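Side-chain contacts in F420-dependent methylenetetrahydromethanopterin dehydrogenase (Methanopyrus kandleri, PDB 1QV9), which catalyses the reversible reduction of methenyl-tetrahydromethanopterin to methylene-tetrahydromethanopterin with coenzyme F420, a step of methanogenesis from carbon dioxide: residues V156-F161 against L262-A267; E64-V69 against E166-D171; C11-T16 against I139-L144; E192-E195 against A199-K202. One frame throughout, in Å; residues are numbered along the deposited sequence.

Interaction 1 of 4, residues V156-F161 against L262-A267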
loop_
_atom_site.group_PDB
_atom_site.type_symbol
_atom_site.label_atom_id
_atom_site.label_comp_id
_atom_site.label_asym_id
_atom_site.label_seq_id
_atom_site.Cartn_x
_atom_site.Cartn_y
_atom_site.Cartn_z
ATOM N N VAL A 156 -23.056 15.521 -7.345
ATOM C CA VAL A 156 -24.443 15.798 -6.973
ATOM C C VAL A 156 -24.626 17.325 -6.814
ATOM O O VAL A 156 -25.639 17.915 -7.219
ATOM C CB VAL A 156 -24.800 15.137 -5.619
ATOM C CG1 VAL A 156 -26.223 15.456 -5.230
ATOM C CG2 VAL A 156 -24.618 13.608 -5.722
ATOM N N VAL A 157 -23.645 17.966 -6.164
ATOM C CA VAL A 157 -23.701 19.415 -5.969
ATOM C C VAL A 157 -23.620 20.143 -7.293
ATOM O O VAL A 157 -24.367 21.100 -7.499
ATOM C CB VAL A 157 -22.541 19.858 -4.988
ATOM C CG1 VAL A 157 -22.532 21.355 -4.759
ATOM C CG2 VAL A 157 -22.701 19.142 -3.667
ATOM N N GLN A 158 -22.724 19.697 -8.169
ATOM C CA GLN A 158 -22.551 20.286 -9.493
ATOM C C GLN A 158 -23.894 20.217 -10.213
ATOM O O GLN A 158 -24.346 21.228 -10.766
ATOM C CB GLN A 158 -21.498 19.514 -10.296
ATOM C CG GLN A 158 -21.304 20.017 -11.744
ATOM C CD GLN A 158 -20.639 19.020 -12.707
ATOM O OE1 GLN A 158 -20.040 18.014 -12.301
ATOM N NE2 GLN A 158 -20.722 19.323 -14.018
ATOM N N GLU A 159 -24.532 19.048 -10.181
ATOM C CA GLU A 159 -25.811 18.915 -10.908
ATOM C C GLU A 159 -26.884 19.827 -10.382
ATOM O O GLU A 159 -27.627 20.458 -11.155
ATOM C CB GLU A 159 -26.312 17.477 -10.858
ATOM C CG GLU A 159 -25.547 16.496 -11.692
ATOM C CD GLU A 159 -26.154 15.094 -11.586
ATOM O OE1 GLU A 159 -27.125 14.906 -10.800
ATOM O OE2 GLU A 159 -25.660 14.197 -12.283
ATOM N N ALA A 160 -26.994 19.908 -9.063
ATOM C CA ALA A 160 -28.016 20.760 -8.478
ATOM C C ALA A 160 -27.843 22.221 -8.890
ATOM O O ALA A 160 -28.818 22.923 -9.197
ATOM C CB ALA A 160 -28.002 20.649 -6.957
ATOM N N PHE A 161 -26.601 22.706 -8.881
ATOM C CA PHE A 161 -26.372 24.087 -9.267
ATOM C C PHE A 161 -26.471 24.297 -10.752
ATOM O O PHE A 161 -26.924 25.359 -11.171
ATOM C CB PHE A 161 -25.011 24.587 -8.718
ATOM C CG PHE A 161 -25.086 25.040 -7.300
ATOM C CD1 PHE A 161 -24.423 24.349 -6.307
ATOM C CD2 PHE A 161 -25.896 26.112 -6.947
ATOM C CE1 PHE A 161 -24.563 24.705 -4.956
ATOM C CE2 PHE A 161 -26.053 26.475 -5.615
ATOM C CZ PHE A 161 -25.381 25.768 -4.610
ATOM N N LEU A 262 -16.284 8.107 -14.926
ATOM C CA LEU A 262 -17.226 9.108 -15.384
ATOM C C LEU A 262 -16.623 10.511 -15.321
ATOM O O LEU A 262 -16.032 10.917 -14.283
ATOM C CB LEU A 262 -18.495 9.085 -14.523
ATOM C CG LEU A 262 -19.565 10.122 -14.859
ATOM C CD1 LEU A 262 -20.122 9.798 -16.267
ATOM C CD2 LEU A 262 -20.711 10.016 -13.847
ATOM N N ARG A 263 -16.751 11.256 -16.421
ATOM C CA ARG A 263 -16.320 12.647 -16.447
ATOM C C ARG A 263 -17.474 13.456 -17.041
ATOM O O ARG A 263 -18.064 13.053 -18.057
ATOM C CB ARG A 263 -15.051 12.844 -17.256
ATOM C CG ARG A 263 -13.899 11.990 -16.792
ATOM C CD ARG A 263 -12.601 12.225 -17.619
ATOM N NE ARG A 263 -11.655 11.196 -17.208
ATOM C CZ ARG A 263 -10.803 11.280 -16.186
ATOM N NH1 ARG A 263 -10.060 10.221 -15.891
ATOM N NH2 ARG A 263 -10.630 12.419 -15.531
ATOM N N THR A 264 -17.825 14.561 -16.399
ATOM C CA THR A 264 -18.942 15.404 -16.830
ATOM C C THR A 264 -18.511 16.862 -16.872
ATOM O O THR A 264 -18.920 17.678 -16.045
ATOM C CB THR A 264 -20.200 15.239 -15.905
ATOM O OG1 THR A 264 -19.866 15.537 -14.522
ATOM C CG2 THR A 264 -20.745 13.833 -16.014
ATOM N N PRO A 265 -17.657 17.211 -17.857
ATOM C CA PRO A 265 -17.159 18.577 -18.017
ATOM C C PRO A 265 -18.170 19.500 -18.658
ATOM O O PRO A 265 -19.105 19.045 -19.334
ATOM C CB PRO A 265 -15.944 18.406 -18.918
ATOM C CG PRO A 265 -16.435 17.289 -19.851
ATOM C CD PRO A 265 -17.118 16.317 -18.901
ATOM N N HIS A 266 -17.992 20.793 -18.414
ATOM C CA HIS A 266 -18.842 21.812 -19.028
ATOM C C HIS A 266 -18.294 22.233 -20.392
ATOM O O HIS A 266 -17.090 22.349 -20.570
ATOM C CB HIS A 266 -18.890 23.066 -18.143
ATOM C CG HIS A 266 -19.603 22.858 -16.852
ATOM N ND1 HIS A 266 -18.926 22.618 -15.674
ATOM C CD2 HIS A 266 -20.918 22.834 -16.548
ATOM C CE1 HIS A 266 -19.799 22.461 -14.694
ATOM N NE2 HIS A 266 -21.017 22.588 -15.196
ATOM N N ALA A 267 -19.199 22.442 -21.351
ATOM C CA ALA A 267 -18.816 22.971 -22.669
ATOM C C ALA A 267 -18.769 24.496 -22.440
ATOM O O ALA A 267 -19.221 24.990 -21.410
ATOM C CB ALA A 267 -19.895 22.641 -23.712
#
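Gln158 alone carries the helical side of this contact with Thr264 and His266: a buried amide side chain of helix 156-161 tethers the extended loop 262-267 through a backbone carbonyl. Val156 comes first along the helix and packs on Ile183 of strand 180-183. Gln158 then sends CG anti to its backbone N (chi1 177°), and the extended chain carries the amide out to the loop, whose Thr264 CA lies 9.5 Å from Gln158 CA. Gln158 NE2 donates to Thr264 O over 3.2 Å. The bond is nearly straight (166° at the hydrogen), and the carbonyl oxygen lies close to the plane of the amide. Gln158 NE2 also lies 3.3 Å from His266 CE1, approaching the imidazole obliquely. Asp162 accepts a bond from His266 NE2 and a weak one from Gln158 NE2, tying ring and amide together. His266 ND1 bonds to Glu26, and the Thr264 hydroxyl to Arg155. A leucine in place of Gln158 would probably leave Thr264 O without this donor and the loop less firmly tied to the helix. Glu159 pairs with Arg191, as suits a charged residue on the exposed side. Ala160 and Phe161 turn to the sheet: the small alanine rests on Ile117 and Leu181, and the phenylalanine on Phe67, Val69 and Ile117. Helix 153-169 thus lies between the parallel sheet and the loop, while Pro134 of a second subunit covers Gln158 and His266.

Interaction 2 of 4, residues E64-V69 against E166-D171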
loop_
_atom_site.group_PDB
_atom_site.type_symbol
_atom_site.label_atom_id
_atom_site.label_comp_id
_atom_site.label_asym_id
_atom_site.label_seq_id
_atom_site.Cartn_x
_atom_site.Cartn_y
_atom_site.Cartn_z
ATOM N N GLU A 64 -26.678 42.375 -9.594
ATOM C CA GLU A 64 -27.971 41.765 -9.922
ATOM C C GLU A 64 -27.895 40.237 -10.090
ATOM O O GLU A 64 -28.168 39.686 -11.173
ATOM C CB GLU A 64 -28.545 42.402 -11.201
ATOM C CG GLU A 64 -28.561 43.918 -11.147
ATOM C CD GLU A 64 -29.294 44.564 -12.317
ATOM O OE1 GLU A 64 -29.150 44.085 -13.461
ATOM O OE2 GLU A 64 -30.006 45.566 -12.080
ATOM N N PRO A 65 -27.489 39.529 -9.025
ATOM C CA PRO A 65 -27.400 38.070 -9.096
ATOM C C PRO A 65 -28.771 37.403 -9.250
ATOM O O PRO A 65 -29.782 37.931 -8.782
ATOM C CB PRO A 65 -26.773 37.698 -7.758
ATOM C CG PRO A 65 -27.268 38.743 -6.837
ATOM C CD PRO A 65 -27.177 40.015 -7.670
ATOM N N ASP A 66 -28.772 36.245 -9.913
ATOM C CA ASP A 66 -29.990 35.454 -10.076
ATOM C C ASP A 66 -30.225 34.662 -8.787
ATOM O O ASP A 66 -31.346 34.366 -8.425
ATOM C CB ASP A 66 -29.813 34.561 -11.287
ATOM C CG ASP A 66 -29.663 35.369 -12.550
ATOM O OD1 ASP A 66 -28.684 35.160 -13.300
ATOM O OD2 ASP A 66 -30.545 36.240 -12.788
ATOM N N PHE A 67 -29.147 34.316 -8.088
ATOM C CA PHE A 67 -29.293 33.625 -6.810
ATOM C C PHE A 67 -28.028 33.856 -5.985
ATOM O O PHE A 67 -27.001 34.289 -6.525
ATOM C CB PHE A 67 -29.580 32.109 -6.973
ATOM C CG PHE A 67 -28.515 31.323 -7.719
ATOM C CD1 PHE A 67 -27.503 30.657 -7.037
ATOM C CD2 PHE A 67 -28.562 31.189 -9.096
ATOM C CE1 PHE A 67 -26.576 29.877 -7.692
ATOM C CE2 PHE A 67 -27.626 30.401 -9.782
ATOM C CZ PHE A 67 -26.616 29.732 -9.077
ATOM N N ILE A 68 -28.156 33.642 -4.679
ATOM C CA ILE A 68 -27.052 33.803 -3.716
ATOM C C ILE A 68 -26.912 32.501 -2.939
ATOM O O ILE A 68 -27.911 31.869 -2.606
ATOM C CB ILE A 68 -27.345 34.951 -2.763
ATOM C CG1 ILE A 68 -27.421 36.242 -3.576
ATOM C CG2 ILE A 68 -26.230 35.076 -1.703
ATOM C CD1 ILE A 68 -27.761 37.495 -2.803
ATOM N N VAL A 69 -25.672 32.086 -2.675
ATOM C CA VAL A 69 -25.416 30.858 -1.947
ATOM C C VAL A 69 -24.608 31.193 -0.721
ATOM O O VAL A 69 -23.659 31.965 -0.789
ATOM C CB VAL A 69 -24.609 29.827 -2.813
ATOM C CG1 VAL A 69 -24.425 28.530 -2.032
ATOM C CG2 VAL A 69 -25.306 29.587 -4.145
ATOM N N GLU A 166 -29.547 26.888 -15.162
ATOM C CA GLU A 166 -30.368 26.916 -16.371
ATOM C C GLU A 166 -31.639 27.738 -16.139
ATOM O O GLU A 166 -32.062 28.498 -17.027
ATOM C CB GLU A 166 -30.669 25.497 -16.848
ATOM C CG GLU A 166 -29.447 24.871 -17.522
ATOM C CD GLU A 166 -28.851 25.762 -18.621
ATOM O OE1 GLU A 166 -29.554 26.020 -19.632
ATOM O OE2 GLU A 166 -27.684 26.210 -18.483
ATOM N N LYS A 167 -32.239 27.607 -14.957
ATOM C CA LYS A 167 -33.430 28.390 -14.616
ATOM C C LYS A 167 -33.125 29.887 -14.422
ATOM O O LYS A 167 -33.951 30.764 -14.717
ATOM C CB LYS A 167 -34.047 27.843 -13.341
ATOM C CG LYS A 167 -34.461 26.412 -13.519
ATOM C CD LYS A 167 -35.099 25.849 -12.288
ATOM C CE LYS A 167 -35.544 24.406 -12.567
ATOM N NZ LYS A 167 -36.036 23.698 -11.349
ATOM N N ALA A 168 -31.952 30.179 -13.876
ATOM C CA ALA A 168 -31.523 31.560 -13.658
ATOM C C ALA A 168 -31.471 32.292 -15.003
ATOM O O ALA A 168 -31.799 33.487 -15.088
ATOM C CB ALA A 168 -30.136 31.572 -13.001
ATOM N N LYS A 169 -31.071 31.576 -16.052
ATOM C CA LYS A 169 -30.949 32.173 -17.377
ATOM C C LYS A 169 -32.268 32.668 -17.920
ATOM O O LYS A 169 -32.304 33.602 -18.722
ATOM C CB LYS A 169 -30.344 31.180 -18.355
ATOM C CG LYS A 169 -28.867 30.960 -18.120
ATOM C CD LYS A 169 -28.384 29.916 -19.072
ATOM C CE LYS A 169 -26.997 29.465 -18.741
ATOM N NZ LYS A 169 -26.592 28.452 -19.749
ATOM N N GLU A 170 -33.345 32.037 -17.474
ATOM C CA GLU A 170 -34.695 32.407 -17.882
ATOM C C GLU A 170 -35.374 33.283 -16.815
ATOM O O GLU A 170 -36.550 33.608 -16.949
ATOM C CB GLU A 170 -35.533 31.141 -18.096
ATOM C CG GLU A 170 -34.872 30.079 -18.950
ATOM C CD GLU A 170 -34.371 30.623 -20.276
ATOM O OE1 GLU A 170 -35.139 31.356 -20.938
ATOM O OE2 GLU A 170 -33.219 30.318 -20.667
ATOM N N ASP A 171 -34.625 33.689 -15.785
ATOM C CA ASP A 171 -35.170 34.479 -14.676
ATOM C C ASP A 171 -36.429 33.776 -14.152
ATOM O O ASP A 171 -37.441 34.409 -13.816
ATOM C CB ASP A 171 -35.521 35.918 -15.103
ATOM C CG ASP A 171 -35.889 36.816 -13.917
ATOM O OD1 ASP A 171 -36.550 37.854 -14.142
ATOM O OD2 ASP A 171 -35.519 36.512 -12.756
HETATM O O HOH W 1 -32.915 36.808 -11.876
HETATM O O HOH W 2 -31.540 36.367 -15.778
#
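Asp66 and Phe67 meet Ala168 where the end of helix 153-169 lies against the start of strand 67-71, an inner strand of the parallel sheet in the alpha/beta domain. The tight part is apolar. Asp66 CB and Ala168 CB are 3.5 Å apart. Between Asp66 CA and Ala168 CA the distance is 5.5 Å, and a methyl suits so close an approach of the backbones. Ala168 CB also touches the edge of the Phe67 ring, 4.2 Å from Phe67 CD2. Phe67 itself is buried against Leu164 and Ile165 of the same helix.

The other side is wet and polar. There the helix ends in a Schellman motif with Asp171, at positive phi, as its C-prime residue, and a water takes the place of direct contact between Asp171 and Asp66. Asp66 OD2 and Asp171 OD2 remain 5.0 Å apart, and the shared water probably eases the mutual repulsion of the carboxylates. Asp66 OD1 accepts a bond from Lys5 N of the neighbouring strand 4-10. An alanine in place of Asp66 would probably leave Lys5 N without this acceptor and break the water bridge to the helix end. That water donates both its protons, to Asp66 OD2 at 2.6 Å and to Asp171 OD2 at 2.8 Å.

Interaction 3 of 4, residues C11-T16 against I139-L144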
loop_
_atom_site.group_PDB
_atom_site.type_symbol
_atom_site.label_atom_id
_atom_site.label_comp_id
_atom_site.label_asym_id
_atom_site.label_seq_id
_atom_site.Cartn_x
_atom_site.Cartn_y
_atom_site.Cartn_z
ATOM N N CYS A 11 -18.345 31.626 5.040
ATOM C CA CYS A 11 -18.000 31.942 6.427
ATOM C C CYS A 11 -17.761 30.631 7.150
ATOM O O CYS A 11 -18.664 29.767 7.202
ATOM C CB CYS A 11 -19.127 32.722 7.100
ATOM S SG CYS A 11 -19.488 34.324 6.344
ATOM N N GLY A 12 -16.579 30.461 7.747
ATOM C CA GLY A 12 -16.265 29.192 8.372
ATOM C C GLY A 12 -15.802 28.287 7.239
ATOM O O GLY A 12 -15.760 28.739 6.093
ATOM N N ASN A 13 -15.441 27.047 7.515
ATOM C CA ASN A 13 -15.030 26.215 6.377
ATOM C C ASN A 13 -15.615 24.825 6.411
ATOM O O ASN A 13 -15.634 24.153 7.444
ATOM C CB ASN A 13 -13.511 26.111 6.296
ATOM C CG ASN A 13 -13.040 25.440 5.000
ATOM O OD1 ASN A 13 -13.390 25.876 3.878
ATOM N ND2 ASN A 13 -12.273 24.362 5.147
ATOM N N LEU A 14 -16.090 24.413 5.252
ATOM C CA LEU A 14 -16.651 23.103 5.035
ATOM C C LEU A 14 -15.997 22.673 3.723
ATOM O O LEU A 14 -15.650 23.519 2.887
ATOM C CB LEU A 14 -18.182 23.233 4.835
ATOM C CG LEU A 14 -19.194 22.359 5.566
ATOM C CD1 LEU A 14 -18.828 22.190 7.025
ATOM C CD2 LEU A 14 -20.569 22.989 5.394
ATOM N N GLY A 15 -15.796 21.373 3.545
ATOM C CA GLY A 15 -15.226 20.936 2.297
ATOM C C GLY A 15 -16.084 21.350 1.116
ATOM O O GLY A 15 -15.580 21.763 0.079
ATOM N N THR A 16 -17.403 21.271 1.250
ATOM C CA THR A 16 -18.241 21.615 0.109
ATOM C C THR A 16 -18.225 23.113 -0.179
ATOM O O THR A 16 -18.288 23.521 -1.337
ATOM C CB THR A 16 -19.696 21.108 0.339
ATOM O OG1 THR A 16 -19.638 19.701 0.606
ATOM C CG2 THR A 16 -20.581 21.334 -0.926
ATOM N N ILE A 139 -4.218 19.171 5.873
ATOM C CA ILE A 139 -4.153 17.743 5.578
ATOM C C ILE A 139 -5.550 17.141 5.687
ATOM O O ILE A 139 -5.984 16.365 4.848
ATOM C CB ILE A 139 -3.183 17.033 6.529
ATOM C CG1 ILE A 139 -1.768 17.532 6.207
ATOM C CG2 ILE A 139 -3.323 15.517 6.422
ATOM C CD1 ILE A 139 -0.713 16.973 7.146
ATOM N N TYR A 140 -6.288 17.494 6.738
ATOM C CA TYR A 140 -7.639 16.968 6.869
ATOM C C TYR A 140 -8.524 17.402 5.708
ATOM O O TYR A 140 -9.269 16.589 5.169
ATOM C CB TYR A 140 -8.262 17.495 8.189
ATOM C CG TYR A 140 -9.685 17.061 8.430
ATOM C CD1 TYR A 140 -9.942 15.910 9.161
ATOM C CD2 TYR A 140 -10.764 17.801 7.924
ATOM C CE1 TYR A 140 -11.279 15.489 9.412
ATOM C CE2 TYR A 140 -12.097 17.387 8.150
ATOM C CZ TYR A 140 -12.333 16.239 8.904
ATOM O OH TYR A 140 -13.647 15.870 9.158
ATOM N N ASN A 141 -8.451 18.688 5.376
ATOM C CA ASN A 141 -9.263 19.168 4.255
ATOM C C ASN A 141 -8.871 18.469 2.954
ATOM O O ASN A 141 -9.748 18.263 2.105
ATOM C CB ASN A 141 -9.199 20.669 4.128
ATOM C CG ASN A 141 -10.160 21.316 5.085
ATOM O OD1 ASN A 141 -9.792 21.716 6.191
ATOM N ND2 ASN A 141 -11.425 21.363 4.687
ATOM N N ALA A 142 -7.597 18.142 2.779
ATOM C CA ALA A 142 -7.187 17.400 1.562
ATOM C C ALA A 142 -7.869 16.034 1.538
ATOM O O ALA A 142 -8.358 15.589 0.508
ATOM C CB ALA A 142 -5.646 17.218 1.534
ATOM N N ASP A 143 -7.911 15.340 2.684
ATOM C CA ASP A 143 -8.546 14.053 2.727
ATOM C C ASP A 143 -10.048 14.168 2.500
ATOM O O ASP A 143 -10.621 13.350 1.746
ATOM C CB ASP A 143 -8.259 13.364 4.069
ATOM C CG ASP A 143 -6.847 12.799 4.136
ATOM O OD1 ASP A 143 -6.248 12.482 3.070
ATOM O OD2 ASP A 143 -6.322 12.657 5.267
ATOM N N LEU A 144 -10.683 15.142 3.152
ATOM C CA LEU A 144 -12.124 15.328 2.976
ATOM C C LEU A 144 -12.452 15.678 1.519
ATOM O O LEU A 144 -13.418 15.144 0.968
ATOM C CB LEU A 144 -12.606 16.398 3.959
ATOM C CG LEU A 144 -14.060 16.823 3.796
ATOM C CD1 LEU A 144 -15.003 15.646 3.988
ATOM C CD2 LEU A 144 -14.374 17.929 4.848
#
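Asn13 and Asn141 form the polar half of this contact; the other half is a leucine methyl, of Leu144, packed on the backbone of Gly15. The two amides come from opposite directions with their planes 47° apart. As modelled, Asn13 ND2 lies 3.2 Å from Asn141 ND2, but the amide of Asn141 is probably turned over in the model, and turned back it may offer its oxygen to Asn13 ND2. Asn13 has CG anti to its backbone N (chi1 -171°), which carries its amide toward the helix.

In the packing half, Leu144 CD2 rests 3.9 Å from Gly15 N and 4.0 Å from Gly15 CA. Glycine fits here because a beta carbon on it would lie 3.0 Å from Leu144 CD2, too close for comfort; without one, the backbones approach to 6.4 Å between Gly15 CA and Leu144 CA.

Leu14 stands at the N-cap position of helix 15-19, and Asp122 supplies the acceptors for the N-H groups of Gly15 and Thr16. The contact thus joins the loop after strand 4-10, and the short helix it leads into, to helix 134-150 of the helix bundle. Helix 227-257 packs on Tyr140 and Asp143, while Met22 and Met19 of a second subunit lie against Asn13 and Asn141.

Interaction 4 of 4, residues E192-E195 against A199-K202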
loop_
_atom_site.group_PDB
_atom_site.type_symbol
_atom_site.label_atom_id
_atom_site.label_comp_id
_atom_site.label_asym_id
_atom_site.label_seq_id
_atom_site.Cartn_x
_atom_site.Cartn_y
_atom_site.Cartn_z
ATOM N N GLU A 192 -25.637 7.298 -11.072
ATOM C CA GLU A 192 -25.139 6.373 -12.090
ATOM C C GLU A 192 -23.629 6.566 -12.108
ATOM O O GLU A 192 -22.974 6.374 -13.115
ATOM C CB GLU A 192 -25.722 6.720 -13.458
ATOM C CG GLU A 192 -27.215 6.514 -13.514
ATOM C CD GLU A 192 -27.585 5.103 -13.124
ATOM O OE1 GLU A 192 -27.596 4.213 -14.009
ATOM O OE2 GLU A 192 -27.843 4.877 -11.925
ATOM N N GLU A 193 -23.087 6.932 -10.962
ATOM C CA GLU A 193 -21.664 7.244 -10.860
ATOM C C GLU A 193 -20.664 6.136 -11.270
ATOM O O GLU A 193 -19.828 6.304 -12.188
ATOM C CB GLU A 193 -21.398 7.693 -9.410
ATOM C CG GLU A 193 -19.979 8.240 -9.098
ATOM C CD GLU A 193 -19.710 9.567 -9.766
ATOM O OE1 GLU A 193 -20.673 10.344 -10.030
ATOM O OE2 GLU A 193 -18.518 9.830 -10.016
ATOM N N PHE A 194 -20.791 4.984 -10.627
ATOM C CA PHE A 194 -19.844 3.902 -10.817
ATOM C C PHE A 194 -20.251 2.738 -11.693
ATOM O O PHE A 194 -21.332 2.148 -11.508
ATOM C CB PHE A 194 -19.481 3.337 -9.432
ATOM C CG PHE A 194 -18.849 4.361 -8.512
ATOM C CD1 PHE A 194 -17.532 4.730 -8.709
ATOM C CD2 PHE A 194 -19.583 4.980 -7.493
ATOM C CE1 PHE A 194 -16.939 5.720 -7.899
ATOM C CE2 PHE A 194 -19.014 5.959 -6.691
ATOM C CZ PHE A 194 -17.691 6.334 -6.886
ATOM N N GLU A 195 -19.388 2.385 -12.631
ATOM C CA GLU A 195 -19.671 1.223 -13.459
ATOM C C GLU A 195 -19.400 -0.060 -12.651
ATOM O O GLU A 195 -20.163 -1.034 -12.711
ATOM C CB GLU A 195 -18.807 1.241 -14.705
ATOM C CG GLU A 195 -19.167 0.064 -15.624
ATOM C CD GLU A 195 -18.369 -0.001 -16.909
ATOM O OE1 GLU A 195 -18.626 0.816 -17.830
ATOM O OE2 GLU A 195 -17.486 -0.885 -17.000
ATOM N N ALA A 199 -16.663 -0.448 -6.585
ATOM C CA ALA A 199 -16.275 0.966 -6.435
ATOM C C ALA A 199 -17.394 1.709 -5.687
ATOM O O ALA A 199 -17.122 2.517 -4.807
ATOM C CB ALA A 199 -16.033 1.611 -7.842
HETATM N N MSE A 200 -18.669 1.470 -6.054
HETATM C CA MSE A 200 -19.766 2.120 -5.362
HETATM C C MSE A 200 -19.746 1.751 -3.871
HETATM O O MSE A 200 -19.932 2.604 -3.008
HETATM C CB MSE A 200 -21.134 1.708 -5.956
HETATM C CG MSE A 200 -22.264 2.393 -5.217
HETATM SE SE MSE A 200 -23.986 1.853 -6.063
HETATM C CE MSE A 200 -23.938 0.042 -5.514
ATOM N N VAL A 201 -19.550 0.468 -3.589
ATOM C CA VAL A 201 -19.582 0.011 -2.215
ATOM C C VAL A 201 -18.425 0.593 -1.390
ATOM O O VAL A 201 -18.593 0.974 -0.200
ATOM C CB VAL A 201 -19.602 -1.535 -2.208
ATOM C CG1 VAL A 201 -19.246 -2.071 -0.863
ATOM C CG2 VAL A 201 -21.029 -1.996 -2.630
ATOM N N LYS A 202 -17.249 0.696 -2.002
ATOM C CA LYS A 202 -16.126 1.324 -1.291
ATOM C C LYS A 202 -16.417 2.809 -1.059
ATOM O O LYS A 202 -16.040 3.377 -0.050
ATOM C CB LYS A 202 -14.824 1.163 -2.096
ATOM C CG LYS A 202 -14.344 -0.264 -2.096
ATOM C CD LYS A 202 -13.135 -0.465 -3.038
ATOM C CE LYS A 202 -12.658 -1.919 -3.116
ATOM N NZ LYS A 202 -11.925 -2.377 -1.912
#
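Phe194 and Met200 bring their CA atoms to 5.7 Å, because the chain runs extended through Phe194, turns, and enters helix 197-223 within a few residues. The loop 192-195 therefore folds back on the first turn of its own helix. The contact is made by one aromatic ring lying on the backbone and beta carbons of the helix. Phe194 holds CG anti to its carbonyl carbon (chi1 -60°), and this swings the ring over the Ala199-Met200 peptide. Phe194 CD1 touches Ala199 CB at 3.6 Å; the small methyl lets the ring settle close to the helix. On the other ortho position, Phe194 CD2 comes within 3.6 Å of Met200 CA and 3.9 Å of Met200 CB. Beyond CB the chain of Met200, present as selenomethionine, leads away from the loop, so the ring rests on the root of this residue. One face of the Phe194 ring has Ala199 O over its centre, 4.2 Å above the plane. Against the opposite face lies Glu193 CG, 3.4 Å above the plane and offset toward the rim. The phenylalanine is thus held between its own neighbour in sequence and the helix, while the Glu193 carboxylate turns off to pair with Arg155. Around this turn, helix 227-257 contributes Glu255 beside Phe194 and Leu254 beside Ala199. Pro232 of another subunit packs on Met200, placing the start of helix 197-223 next to a subunit interface.

How the interactions relate
Interactions 1 and 2 share helix 153-169: one ties its middle to the loop 262-267, the other its C-terminal end to strand 67-71, and they touch through Phe161 against Phe67 and Val69. Interaction 3 belongs to helix 134-150, the preceding helix, and meets interaction 1 where Val157 packs on Thr16. Interactions 1 to 3 are buried, whereas interaction 4, which links a loop to the helix directly following it, is partly exposed. Their chemistry differs accordingly: an amide-to-carbonyl bond in 1, methyl packing with a bridging water in 2, two amides facing each other beside a glycine in 3, and aromatic packing in 4. Interaction 2 alone has no other subunit against it.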